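Local coordinates for protein lactate dehydrogenase (Eimeria maxima, PDB 6CT6) that probably catalyses the NADH-dependent interconversion of pyruvate and lactate, and binds NADH and the pyruvate analogue oxamate, at residues V15-I20 / V36-V41; V81-G86 / N129-L134; V106-M111 / D135-A140. All coordinates share one frame; numbering follows the deposited sequence.

Interaction 1. Residues V15-I20 / V36-V41; sequences VGSGMI and VVLFDV. With NAI (1,4-dihydronicotinamide adenine dinucleotide), chain D.
Ser17 and Asp40 meet where the two segments leave the sheet, and the Asp40 carboxylate joins them to the adenosine ribose of NADH. Asp40 OD1 receives the backbone N-H of Ser17 at 2.8 Å on its anti lone pair, the one turned away from OD2, and also accepts the ribose hydroxyl O3B. Asp40 OD2 takes the neighbouring hydroxyl O2B at 2.7 Å and has a second donor in the amide of Val42. Recognition of both ribose hydroxyls by an acidic residue at the end of the second strand is characteristic of NAD-dependent Rossmann domains. The Ser17 hydroxyl lies against the end of strand 35-39: with OG beside its own backbone N (chi1 -58°), it makes a weak bond to Phe39 O and lies 3.3 Å from Leu38 CB, flanked by Leu38 CD2. Phe39 O is gripped more firmly by Gly16 N, at 2.8 Å. On the sheet face shared by Val15 and Phe39, the Phe39 ring swings out anti to its backbone N (chi1 168°). Val15 CG1 meets it at the edge, 4.0 Å from Phe39 CD2, and adenine N1A also lies near the ring plane, 3.2 Å from Phe39 CE2. Gly18, without a side chain, lets its CA come within 3.4 Å of O5B of NADH, as expected of a glycine-rich dinucleotide-binding turn; beyond it, the amides of Met19 and Ile20 bind one oxygen of each phosphate. The contact closes a beta-alpha-beta unit: strand 11-15 pairs in parallel with strand 35-39, helix 19-31 makes the crossover, Pro46 and Lys49 of helix 45-59 pack on Ser17 and Leu38, and strand 80-83 borders Val15.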
loop_
_atom_site.group_PDB
_atom_site.type_symbol
_atom_site.label_atom_id
_atom_site.label_comp_id
_atom_site.label_asym_id
_atom_site.label_seq_id
_atom_site.Cartn_x
_atom_site.Cartn_y
_atom_site.Cartn_z
ATOM N N VAL B 15 10.433 -10.419 -6.395
ATOM C CA VAL B 15 10.050 -11.553 -7.232
ATOM C C VAL B 15 8.627 -11.935 -6.838
ATOM O O VAL B 15 8.408 -12.665 -5.869
ATOM C CB VAL B 15 11.027 -12.722 -7.086
ATOM C CG1 VAL B 15 10.522 -13.953 -7.837
ATOM C CG2 VAL B 15 12.391 -12.324 -7.619
ATOM N N GLY B 16 7.663 -11.450 -7.614
ATOM C CA GLY B 16 6.260 -11.522 -7.264
ATOM C C GLY B 16 5.707 -10.121 -7.118
ATOM O O GLY B 16 6.165 -9.361 -6.257
ATOM N N SER B 17 4.743 -9.753 -7.962
ATOM C CA SER B 17 4.219 -8.392 -7.999
ATOM C C SER B 17 2.731 -8.358 -7.676
ATOM O O SER B 17 2.000 -7.491 -8.165
ATOM C CB SER B 17 4.484 -7.745 -9.357
ATOM O OG SER B 17 5.872 -7.719 -9.649
ATOM N N GLY B 18 2.269 -9.290 -6.848
ATOM C CA GLY B 18 0.888 -9.292 -6.413
ATOM C C GLY B 18 0.639 -8.346 -5.257
ATOM O O GLY B 18 1.205 -7.247 -5.204
ATOM N N MET B 19 -0.196 -8.774 -4.310
ATOM C CA MET B 19 -0.640 -7.880 -3.245
ATOM C C MET B 19 0.520 -7.463 -2.345
ATOM O O MET B 19 0.680 -6.279 -2.034
ATOM C CB MET B 19 -1.741 -8.557 -2.430
ATOM C CG MET B 19 -2.956 -8.951 -3.257
ATOM S SD MET B 19 -3.687 -7.558 -4.138
ATOM C CE MET B 19 -4.356 -6.619 -2.768
ATOM N N ILE B 20 1.339 -8.421 -1.913
ATOM C CA ILE B 20 2.435 -8.091 -1.004
ATOM C C ILE B 20 3.573 -7.416 -1.758
ATOM O O ILE B 20 4.165 -6.451 -1.266
ATOM C CB ILE B 20 2.907 -9.352 -0.255
ATOM C CG1 ILE B 20 1.778 -9.889 0.631
ATOM C CG2 ILE B 20 4.137 -9.040 0.598
ATOM C CD1 ILE B 20 2.069 -11.228 1.292
ATOM N N VAL B 36 13.678 -0.172 -7.363
ATOM C CA VAL B 36 12.909 -1.405 -7.240
ATOM C C VAL B 36 12.618 -1.955 -8.628
ATOM O O VAL B 36 12.321 -1.191 -9.553
ATOM C CB VAL B 36 11.582 -1.164 -6.488
ATOM C CG1 VAL B 36 10.752 -2.443 -6.409
ATOM C CG2 VAL B 36 11.838 -0.604 -5.101
ATOM N N VAL B 37 12.691 -3.277 -8.773
ATOM C CA VAL B 37 12.099 -3.966 -9.916
ATOM C C VAL B 37 10.988 -4.875 -9.410
ATOM O O VAL B 37 11.213 -5.727 -8.541
ATOM C CB VAL B 37 13.130 -4.760 -10.741
ATOM C CG1 VAL B 37 13.824 -5.833 -9.912
ATOM C CG2 VAL B 37 12.433 -5.384 -11.949
ATOM N N LEU B 38 9.791 -4.678 -9.950
ATOM C CA LEU B 38 8.664 -5.574 -9.734
ATOM C C LEU B 38 8.681 -6.624 -10.837
ATOM O O LEU B 38 8.376 -6.318 -11.994
ATOM C CB LEU B 38 7.353 -4.794 -9.752
ATOM C CG LEU B 38 6.921 -4.085 -8.474
ATOM C CD1 LEU B 38 5.809 -3.108 -8.801
ATOM C CD2 LEU B 38 6.467 -5.096 -7.437
ATOM N N PHE B 39 9.049 -7.853 -10.491
ATOM C CA PHE B 39 9.105 -8.942 -11.450
ATOM C C PHE B 39 7.907 -9.863 -11.265
ATOM O O PHE B 39 7.513 -10.171 -10.136
ATOM C CB PHE B 39 10.396 -9.748 -11.307
ATOM C CG PHE B 39 10.377 -11.038 -12.072
ATOM C CD1 PHE B 39 10.646 -11.060 -13.430
ATOM C CD2 PHE B 39 10.073 -12.225 -11.435
ATOM C CE1 PHE B 39 10.619 -12.250 -14.135
ATOM C CE2 PHE B 39 10.044 -13.417 -12.134
ATOM C CZ PHE B 39 10.316 -13.429 -13.484
ATOM N N ASP B 40 7.332 -10.305 -12.380
ATOM C CA ASP B 40 6.190 -11.204 -12.328
ATOM C C ASP B 40 6.112 -11.977 -13.638
ATOM O O ASP B 40 6.748 -11.626 -14.633
ATOM C CB ASP B 40 4.891 -10.438 -12.067
ATOM C CG ASP B 40 3.843 -11.292 -11.386
ATOM O OD1 ASP B 40 3.638 -11.108 -10.171
ATOM O OD2 ASP B 40 3.230 -12.150 -12.061
ATOM N N VAL B 41 5.323 -13.050 -13.615
ATOM C CA VAL B 41 5.090 -13.853 -14.811
ATOM C C VAL B 41 3.843 -13.412 -15.572
ATOM O O VAL B 41 3.667 -13.802 -16.737
ATOM C CB VAL B 41 4.982 -15.348 -14.453
ATOM C CG1 VAL B 41 6.299 -15.849 -13.890
ATOM C CG2 VAL B 41 3.849 -15.591 -13.456
HETATM P PA NAI D . -0.548 -12.847 -4.938
HETATM O O1A NAI D . -1.231 -13.968 -5.689
HETATM O O2A NAI D . -1.222 -11.499 -4.832
HETATM O O5B NAI D . 0.893 -12.631 -5.616
HETATM C C5B NAI D . 1.675 -13.742 -6.043
HETATM C C4B NAI D . 2.318 -13.373 -7.368
HETATM O O4B NAI D . 3.366 -14.280 -7.719
HETATM C C3B NAI D . 1.316 -13.402 -8.518
HETATM O O3B NAI D . 1.208 -12.095 -9.087
HETATM C C2B NAI D . 1.892 -14.392 -9.512
HETATM O O2B NAI D . 1.675 -14.009 -10.871
HETATM C C1B NAI D . 3.362 -14.346 -9.141
HETATM N N9A NAI D . 4.179 -15.473 -9.641
HETATM C C8A NAI D . 3.822 -16.747 -9.903
HETATM N N7A NAI D . 4.898 -17.448 -10.356
HETATM C C5A NAI D . 5.951 -16.610 -10.389
HETATM C C6A NAI D . 7.379 -16.676 -10.756
HETATM N N6A NAI D . 7.932 -17.824 -11.201
HETATM N N1A NAI D . 8.120 -15.550 -10.632
HETATM C C2A NAI D . 7.596 -14.392 -10.188
HETATM N N3A NAI D . 6.308 -14.265 -9.841
HETATM C C4A NAI D . 5.463 -15.314 -9.919
HETATM O O3 NAI D . -0.187 -13.382 -3.456
HETATM P PN NAI D . 0.247 -12.457 -2.202
HETATM O O1N NAI D . -1.000 -12.007 -1.480
HETATM O O2N NAI D . 1.259 -11.437 -2.670
HETATM O O5D NAI D . 0.985 -13.546 -1.272
HETATM C C5D NAI D . 2.176 -14.167 -1.744
HETATM C C4D NAI D . 2.638 -15.285 -0.821
HETATM O O4D NAI D . 2.917 -14.789 0.496
HETATM C C3D NAI D . 1.571 -16.357 -0.669
HETATM O O3D NAI D . 2.193 -17.641 -0.753
HETATM C C2D NAI D . 1.011 -16.122 0.715
HETATM O O2D NAI D . 0.451 -17.296 1.304
HETATM C C1D NAI D . 2.261 -15.645 1.435
HETATM N N1N NAI D . 2.060 -14.973 2.726
HETATM C C2N NAI D . 3.015 -15.195 3.630
HETATM C C3N NAI D . 2.992 -14.633 4.887
HETATM C C7N NAI D . 4.120 -14.969 5.818
HETATM O O7N NAI D . 5.123 -15.497 5.364
HETATM N N7N NAI D . 4.006 -14.705 7.113
HETATM C C4N NAI D . 1.873 -13.718 5.309
HETATM C C5N NAI D . 0.890 -13.550 4.242
HETATM C C6N NAI D . 1.024 -14.170 2.999
#

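Interaction 2. Residues V81-G86 / N129-L134; sequences VIITAG and NITNPL. With NAI (1,4-dihydronicotinamide adenine dinucleotide), chain D.
Ile130 and Thr131 bring the segment after strand 126-129 against the end of strand 80-83, where packing is close. Ile130 N donates to Ile83 O at 2.9 Å, nearly in line with the carbonyl bond, and is one of the two bonds of the parallel bridge between Ile83 and Asn129, Ile128 giving the other. The Ile130 CD1 methyl lies across Ile82 CG2 at 3.6 Å and also touches Thr84 CG2, the Thr84 and Ile130 side chains running side by side in the same direction. On the face carrying Ile83 and Asn129, Asn129 OD1 rests on Ile83 CG2, while its ND2 turns back to Thr131 O, reaching a lone pair in the carbonyl plane. Thr131 supplies the other bond across the contact: its OG1, set beside its own backbone N (chi1 -60°), donates to Ala85 O at 2.7 Å from 29° outside the carbonyl plane.

Farther on the segments part, and Asn132, Pro133 and Leu134 make no contact with residues 81-86. NADH lies along the diverging side, its nicotinamide ribose held by Asn132 N to O3D at 3.3 Å and Asn132 ND2 to O2D at 3.2 Å. Asn132 ND2 also bonds oxamate, linking cofactor and substrate sites next to a cis peptide before Pro133. Ile130 CG2 packs on nicotinamide C2N at 3.4 Å, whereas Gly86 N makes only a weak bond to O4B of the other ribose. Such adjacent loops at the carboxyl ends of parallel strands, spanned by an extended dinucleotide, are typical of the Rossmann fold.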
loop_
_atom_site.group_PDB
_atom_site.type_symbol
_atom_site.label_atom_id
_atom_site.label_comp_id
_atom_site.label_asym_id
_atom_site.label_seq_id
_atom_site.Cartn_x
_atom_site.Cartn_y
_atom_site.Cartn_z
ATOM N N VAL B 81 16.613 -9.541 -2.572
ATOM C CA VAL B 81 15.516 -10.185 -3.288
ATOM C C VAL B 81 14.472 -10.589 -2.254
ATOM O O VAL B 81 14.797 -11.280 -1.279
ATOM C CB VAL B 81 15.989 -11.410 -4.092
ATOM C CG1 VAL B 81 14.819 -12.058 -4.828
ATOM C CG2 VAL B 81 17.085 -11.029 -5.085
ATOM N N ILE B 82 13.229 -10.156 -2.458
ATOM C CA ILE B 82 12.109 -10.537 -1.599
ATOM C C ILE B 82 11.106 -11.301 -2.456
ATOM O O ILE B 82 10.602 -10.771 -3.454
ATOM C CB ILE B 82 11.450 -9.322 -0.925
ATOM C CG1 ILE B 82 12.510 -8.404 -0.300
ATOM C CG2 ILE B 82 10.489 -9.796 0.153
ATOM C CD1 ILE B 82 11.950 -7.125 0.319
ATOM N N ILE B 83 10.805 -12.538 -2.058
ATOM C CA ILE B 83 10.066 -13.490 -2.886
ATOM C C ILE B 83 8.642 -13.615 -2.361
ATOM O O ILE B 83 8.428 -14.015 -1.209
ATOM C CB ILE B 83 10.741 -14.870 -2.909
ATOM C CG1 ILE B 83 12.152 -14.780 -3.486
ATOM C CG2 ILE B 83 9.913 -15.863 -3.732
ATOM C CD1 ILE B 83 13.018 -15.986 -3.160
ATOM N N THR B 84 7.670 -13.301 -3.216
ATOM C CA THR B 84 6.272 -13.627 -2.966
ATOM C C THR B 84 5.673 -14.453 -4.101
ATOM O O THR B 84 4.448 -14.607 -4.166
ATOM C CB THR B 84 5.456 -12.349 -2.751
ATOM O OG1 THR B 84 5.547 -11.508 -3.905
ATOM C CG2 THR B 84 5.938 -11.587 -1.518
ATOM N N ALA B 85 6.508 -14.984 -4.993
ATOM C CA ALA B 85 6.026 -15.726 -6.150
ATOM C C ALA B 85 5.255 -16.973 -5.730
ATOM O O ALA B 85 5.588 -17.629 -4.740
ATOM C CB ALA B 85 7.205 -16.124 -7.039
ATOM N N GLY B 86 4.228 -17.302 -6.499
ATOM C CA GLY B 86 3.472 -18.516 -6.275
ATOM C C GLY B 86 2.092 -18.438 -6.880
ATOM O O GLY B 86 1.570 -17.365 -7.191
ATOM N N ASN B 129 12.369 -14.759 1.844
ATOM C CA ASN B 129 11.205 -15.430 1.279
ATOM C C ASN B 129 9.971 -15.169 2.127
ATOM O O ASN B 129 10.054 -15.065 3.354
ATOM C CB ASN B 129 11.409 -16.940 1.156
ATOM C CG ASN B 129 10.217 -17.623 0.511
ATOM O OD1 ASN B 129 9.933 -17.403 -0.665
ATOM N ND2 ASN B 129 9.498 -18.434 1.283
ATOM N N ILE B 130 8.823 -15.077 1.459
ATOM C CA ILE B 130 7.542 -14.897 2.129
ATOM C C ILE B 130 6.597 -16.031 1.736
ATOM O O ILE B 130 5.728 -16.420 2.522
ATOM C CB ILE B 130 6.937 -13.519 1.795
ATOM C CG1 ILE B 130 7.878 -12.397 2.253
ATOM C CG2 ILE B 130 5.576 -13.355 2.461
ATOM C CD1 ILE B 130 7.477 -11.012 1.765
ATOM N N THR B 131 6.772 -16.586 0.534
ATOM C CA THR B 131 5.827 -17.567 0.002
ATOM C C THR B 131 5.634 -18.742 0.960
ATOM O O THR B 131 6.603 -19.314 1.470
ATOM C CB THR B 131 6.317 -18.075 -1.357
ATOM O OG1 THR B 131 6.422 -16.978 -2.271
ATOM C CG2 THR B 131 5.364 -19.123 -1.933
ATOM N N ASN B 132 4.372 -19.110 1.186
ATOM C CA ASN B 132 4.010 -20.222 2.075
ATOM C C ASN B 132 3.999 -21.583 1.366
ATOM O O ASN B 132 3.853 -21.640 0.144
ATOM C CB ASN B 132 2.627 -19.980 2.683
ATOM C CG ASN B 132 2.674 -19.115 3.924
ATOM O OD1 ASN B 132 3.587 -19.227 4.741
ATOM N ND2 ASN B 132 1.679 -18.246 4.073
ATOM N N PRO B 133 4.150 -22.686 2.129
ATOM C CA PRO B 133 4.495 -22.758 3.554
ATOM C C PRO B 133 5.916 -22.278 3.804
ATOM O O PRO B 133 6.885 -22.831 3.281
ATOM C CB PRO B 133 4.339 -24.246 3.889
ATOM C CG PRO B 133 4.437 -24.944 2.593
ATOM C CD PRO B 133 3.833 -24.016 1.590
ATOM N N LEU B 134 6.009 -21.242 4.633
ATOM C CA LEU B 134 7.198 -20.397 4.675
ATOM C C LEU B 134 8.461 -21.212 4.932
ATOM O O LEU B 134 9.467 -21.061 4.226
ATOM C CB LEU B 134 6.997 -19.327 5.750
ATOM C CG LEU B 134 7.920 -18.112 5.841
ATOM C CD1 LEU B 134 8.894 -18.299 6.985
ATOM C CD2 LEU B 134 8.654 -17.833 4.536
HETATM P PA NAI D . -0.548 -12.847 -4.938
HETATM O O1A NAI D . -1.231 -13.968 -5.689
HETATM O O2A NAI D . -1.222 -11.499 -4.832
HETATM O O5B NAI D . 0.893 -12.631 -5.616
HETATM C C5B NAI D . 1.675 -13.742 -6.043
HETATM C C4B NAI D . 2.318 -13.373 -7.368
HETATM O O4B NAI D . 3.366 -14.280 -7.719
HETATM C C3B NAI D . 1.316 -13.402 -8.518
HETATM O O3B NAI D . 1.208 -12.095 -9.087
HETATM C C2B NAI D . 1.892 -14.392 -9.512
HETATM O O2B NAI D . 1.675 -14.009 -10.871
HETATM C C1B NAI D . 3.362 -14.346 -9.141
HETATM N N9A NAI D . 4.179 -15.473 -9.641
HETATM C C8A NAI D . 3.822 -16.747 -9.903
HETATM N N7A NAI D . 4.898 -17.448 -10.356
HETATM C C5A NAI D . 5.951 -16.610 -10.389
HETATM C C6A NAI D . 7.379 -16.676 -10.756
HETATM N N6A NAI D . 7.932 -17.824 -11.201
HETATM N N1A NAI D . 8.120 -15.550 -10.632
HETATM C C2A NAI D . 7.596 -14.392 -10.188
HETATM N N3A NAI D . 6.308 -14.265 -9.841
HETATM C C4A NAI D . 5.463 -15.314 -9.919
HETATM O O3 NAI D . -0.187 -13.382 -3.456
HETATM P PN NAI D . 0.247 -12.457 -2.202
HETATM O O1N NAI D . -1.000 -12.007 -1.480
HETATM O O2N NAI D . 1.259 -11.437 -2.670
HETATM O O5D NAI D . 0.985 -13.546 -1.272
HETATM C C5D NAI D . 2.176 -14.167 -1.744
HETATM C C4D NAI D . 2.638 -15.285 -0.821
HETATM O O4D NAI D . 2.917 -14.789 0.496
HETATM C C3D NAI D . 1.571 -16.357 -0.669
HETATM O O3D NAI D . 2.193 -17.641 -0.753
HETATM C C2D NAI D . 1.011 -16.122 0.715
HETATM O O2D NAI D . 0.451 -17.296 1.304
HETATM C C1D NAI D . 2.261 -15.645 1.435
HETATM N N1N NAI D . 2.060 -14.973 2.726
HETATM C C2N NAI D . 3.015 -15.195 3.630
HETATM C C3N NAI D . 2.992 -14.633 4.887
HETATM C C7N NAI D . 4.120 -14.969 5.818
HETATM O O7N NAI D . 5.123 -15.497 5.364
HETATM N N7N NAI D . 4.006 -14.705 7.113
HETATM C C4N NAI D . 1.873 -13.718 5.309
HETATM C C5N NAI D . 0.890 -13.550 4.242
HETATM C C6N NAI D . 1.024 -14.170 2.999
#

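Interaction 3. Residues V106-M111 / D135-A140; sequences VNIKIM and DVMVAA. With NAI (1,4-dihydronicotinamide adenine dinucleotide), chain D.
Met111 and Met137 cross at about a right angle between two helices that run in roughly the same direction, 35° apart and 9.0 Å between axes at closest approach. Sulfur and methyl contacts make up one part of the interface. Met137 SD lies against Met111 CG at 3.5 Å, and the chain, bent at chi2, then carries CE on to helix 106-111. There Met137 CE settles 3.6 Å from Asn107 CB and equally near Ile108 N, covering the backbone between these two residues.

The other apolar part centres on the small Ala140. Its CB points toward helix 106-111 and meets Met111 CB at 3.9 Å. Ile108 approaches the same methyl with its tip: CG1 stands anti to the backbone N (chi1 -171°) and a turn at chi2 (86°) brings CD1 to within 3.4 Å of Ala140 CB, tighter than an ordinary carbon-carbon contact.

No hydrogen bond joins the two helical segments. The polar end of Asn107 is used elsewhere, OD1 accepting from Ile87 N, while Asp135 binds Ser268 OG and His187 N through its two oxygens. Contact with the cofactor is by van der Waals touch and comes from another side of helix 106-111, where Ile110 CG2 approaches N6A of the adenine at 3.6 Å.

The pair belongs to helices 104-121 and 134-145, which pack next to each other in the NAD-binding region. Met111 and Met137 both touch Asn129 on strand 126-129 of the central sheet, and helix 303-328 adds Ile323, which packs on Ile108 and Val136.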
loop_
_atom_site.group_PDB
_atom_site.type_symbol
_atom_site.label_atom_id
_atom_site.label_comp_id
_atom_site.label_asym_id
_atom_site.label_seq_id
_atom_site.Cartn_x
_atom_site.Cartn_y
_atom_site.Cartn_z
ATOM N N VAL B 106 2.835 -27.236 -6.268
ATOM C CA VAL B 106 3.015 -26.280 -7.355
ATOM C C VAL B 106 4.095 -25.269 -7.004
ATOM O O VAL B 106 5.010 -25.003 -7.792
ATOM C CB VAL B 106 1.674 -25.585 -7.661
ATOM C CG1 VAL B 106 1.825 -24.601 -8.815
ATOM C CG2 VAL B 106 0.602 -26.618 -7.963
ATOM N N ASN B 107 4.010 -24.699 -5.805
ATOM C CA ASN B 107 4.882 -23.593 -5.446
ATOM C C ASN B 107 6.300 -24.049 -5.125
ATOM O O ASN B 107 7.231 -23.249 -5.245
ATOM C CB ASN B 107 4.258 -22.829 -4.276
ATOM C CG ASN B 107 3.041 -22.020 -4.706
ATOM O OD1 ASN B 107 2.989 -21.523 -5.832
ATOM N ND2 ASN B 107 2.054 -21.904 -3.826
ATOM N N ILE B 108 6.497 -25.317 -4.752
ATOM C CA ILE B 108 7.857 -25.821 -4.578
ATOM C C ILE B 108 8.626 -25.723 -5.891
ATOM O O ILE B 108 9.820 -25.409 -5.905
ATOM C CB ILE B 108 7.845 -27.264 -4.032
ATOM C CG1 ILE B 108 9.262 -27.700 -3.644
ATOM C CG2 ILE B 108 7.256 -28.241 -5.040
ATOM C CD1 ILE B 108 9.642 -27.304 -2.241
ATOM N N LYS B 109 7.954 -25.981 -7.017
ATOM C CA LYS B 109 8.634 -25.907 -8.307
ATOM C C LYS B 109 8.916 -24.464 -8.701
ATOM O O LYS B 109 9.949 -24.174 -9.315
ATOM C CB LYS B 109 7.808 -26.611 -9.388
ATOM C CG LYS B 109 7.684 -28.112 -9.178
ATOM C CD LYS B 109 7.346 -28.844 -10.469
ATOM C CE LYS B 109 7.182 -30.336 -10.224
ATOM N NZ LYS B 109 8.408 -30.968 -9.660
ATOM N N ILE B 110 8.013 -23.543 -8.356
ATOM C CA ILE B 110 8.266 -22.127 -8.611
ATOM C C ILE B 110 9.462 -21.651 -7.798
ATOM O O ILE B 110 10.326 -20.925 -8.303
ATOM C CB ILE B 110 7.002 -21.299 -8.308
ATOM C CG1 ILE B 110 5.912 -21.617 -9.334
ATOM C CG2 ILE B 110 7.315 -19.801 -8.307
ATOM C CD1 ILE B 110 4.545 -21.055 -8.988
ATOM N N MET B 111 9.535 -22.056 -6.527
ATOM C CA MET B 111 10.668 -21.672 -5.690
ATOM C C MET B 111 11.992 -22.117 -6.295
ATOM O O MET B 111 13.011 -21.440 -6.120
ATOM C CB MET B 111 10.513 -22.268 -4.290
ATOM C CG MET B 111 9.370 -21.686 -3.472
ATOM S SD MET B 111 9.494 -19.906 -3.173
ATOM C CE MET B 111 8.530 -19.239 -4.529
ATOM N N ASP B 135 8.422 -22.101 5.922
ATOM C CA ASP B 135 9.657 -22.680 6.438
ATOM C C ASP B 135 10.259 -23.715 5.493
ATOM O O ASP B 135 11.480 -23.907 5.497
ATOM C CB ASP B 135 9.400 -23.279 7.818
ATOM C CG ASP B 135 8.877 -22.249 8.803
ATOM O OD1 ASP B 135 9.702 -21.527 9.406
ATOM O OD2 ASP B 135 7.642 -22.149 8.960
ATOM N N VAL B 136 9.445 -24.388 4.676
ATOM C CA VAL B 136 10.004 -25.303 3.683
ATOM C C VAL B 136 10.205 -24.646 2.320
ATOM O O VAL B 136 11.056 -25.106 1.544
ATOM C CB VAL B 136 9.145 -26.573 3.527
ATOM C CG1 VAL B 136 9.175 -27.378 4.817
ATOM C CG2 VAL B 136 7.712 -26.247 3.128
ATOM N N MET B 137 9.463 -23.581 2.005
ATOM C CA MET B 137 9.714 -22.872 0.753
ATOM C C MET B 137 11.063 -22.162 0.783
ATOM O O MET B 137 11.767 -22.116 -0.234
ATOM C CB MET B 137 8.587 -21.879 0.465
ATOM C CG MET B 137 7.252 -22.533 0.119
ATOM S SD MET B 137 7.336 -23.569 -1.363
ATOM C CE MET B 137 5.746 -24.388 -1.335
ATOM N N VAL B 138 11.448 -21.602 1.936
ATOM C CA VAL B 138 12.742 -20.931 2.026
ATOM C C VAL B 138 13.868 -21.924 1.767
ATOM O O VAL B 138 14.863 -21.600 1.106
ATOM C CB VAL B 138 12.898 -20.221 3.389
ATOM C CG1 VAL B 138 12.784 -21.200 4.556
ATOM C CG2 VAL B 138 14.229 -19.471 3.455
ATOM N N ALA B 139 13.725 -23.155 2.263
ATOM C CA ALA B 139 14.740 -24.174 2.008
ATOM C C ALA B 139 14.816 -24.518 0.526
ATOM O O ALA B 139 15.911 -24.681 -0.026
ATOM C CB ALA B 139 14.449 -25.426 2.835
ATOM N N ALA B 140 13.663 -24.638 -0.137
ATOM C CA ALA B 140 13.657 -24.942 -1.564
ATOM C C ALA B 140 14.422 -23.888 -2.355
ATOM O O ALA B 140 15.204 -24.220 -3.255
ATOM C CB ALA B 140 12.219 -25.051 -2.068
HETATM P PA NAI D . -0.548 -12.847 -4.938
HETATM O O1A NAI D . -1.231 -13.968 -5.689
HETATM O O2A NAI D . -1.222 -11.499 -4.832
HETATM O O5B NAI D . 0.893 -12.631 -5.616
HETATM C C5B NAI D . 1.675 -13.742 -6.043
HETATM C C4B NAI D . 2.318 -13.373 -7.368
HETATM O O4B NAI D . 3.366 -14.280 -7.719
HETATM C C3B NAI D . 1.316 -13.402 -8.518
HETATM O O3B NAI D . 1.208 -12.095 -9.087
HETATM C C2B NAI D . 1.892 -14.392 -9.512
HETATM O O2B NAI D . 1.675 -14.009 -10.871
HETATM C C1B NAI D . 3.362 -14.346 -9.141
HETATM N N9A NAI D . 4.179 -15.473 -9.641
HETATM C C8A NAI D . 3.822 -16.747 -9.903
HETATM N N7A NAI D . 4.898 -17.448 -10.356
HETATM C C5A NAI D . 5.951 -16.610 -10.389
HETATM C C6A NAI D . 7.379 -16.676 -10.756
HETATM N N6A NAI D . 7.932 -17.824 -11.201
HETATM N N1A NAI D . 8.120 -15.550 -10.632
HETATM C C2A NAI D . 7.596 -14.392 -10.188
HETATM N N3A NAI D . 6.308 -14.265 -9.841
HETATM C C4A NAI D . 5.463 -15.314 -9.919
HETATM O O3 NAI D . -0.187 -13.382 -3.456
HETATM P PN NAI D . 0.247 -12.457 -2.202
HETATM O O1N NAI D . -1.000 -12.007 -1.480
HETATM O O2N NAI D . 1.259 -11.437 -2.670
HETATM O O5D NAI D . 0.985 -13.546 -1.272
HETATM C C5D NAI D . 2.176 -14.167 -1.744
HETATM C C4D NAI D . 2.638 -15.285 -0.821
HETATM O O4D NAI D . 2.917 -14.789 0.496
HETATM C C3D NAI D . 1.571 -16.357 -0.669
HETATM O O3D NAI D . 2.193 -17.641 -0.753
HETATM C C2D NAI D . 1.011 -16.122 0.715
HETATM O O2D NAI D . 0.451 -17.296 1.304
HETATM C C1D NAI D . 2.261 -15.645 1.435
HETATM N N1N NAI D . 2.060 -14.973 2.726
HETATM C C2N NAI D . 3.015 -15.195 3.630
HETATM C C3N NAI D . 2.992 -14.633 4.887
HETATM C C7N NAI D . 4.120 -14.969 5.818
HETATM O O7N NAI D . 5.123 -15.497 5.364
HETATM N N7N NAI D . 4.006 -14.705 7.113
HETATM C C4N NAI D . 1.873 -13.718 5.309
HETATM C C5N NAI D . 0.890 -13.550 4.242
HETATM C C6N NAI D . 1.024 -14.170 2.999
#

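In the fold
Interactions 1 and 2 meet on the same mixed sheet, their centres 11 Å apart: strand 80-83 lies between strands 11-15 and 126-129, and probable hydrogen bonds tie Val15 to Ile82 and Thr84. Interaction 3 packs helices 104-121 and 134-145 beside interaction 2, 8 Å away between centres, but stays about 7 Å clear of interaction 1 at the nearest atoms. Interaction 1 is complete early in the chain, whereas the segments of interactions 2 and 3 alternate. All three touch NADH: interaction 1 mainly at the adenosine and phosphates, with Ile20 reaching the nicotinamide, interaction 2 from adenosine to nicotinamide, interaction 3 at the adenine alone. One NAD-binding region thus receives the extended cofactor and, through Asn132, reaches oxamate.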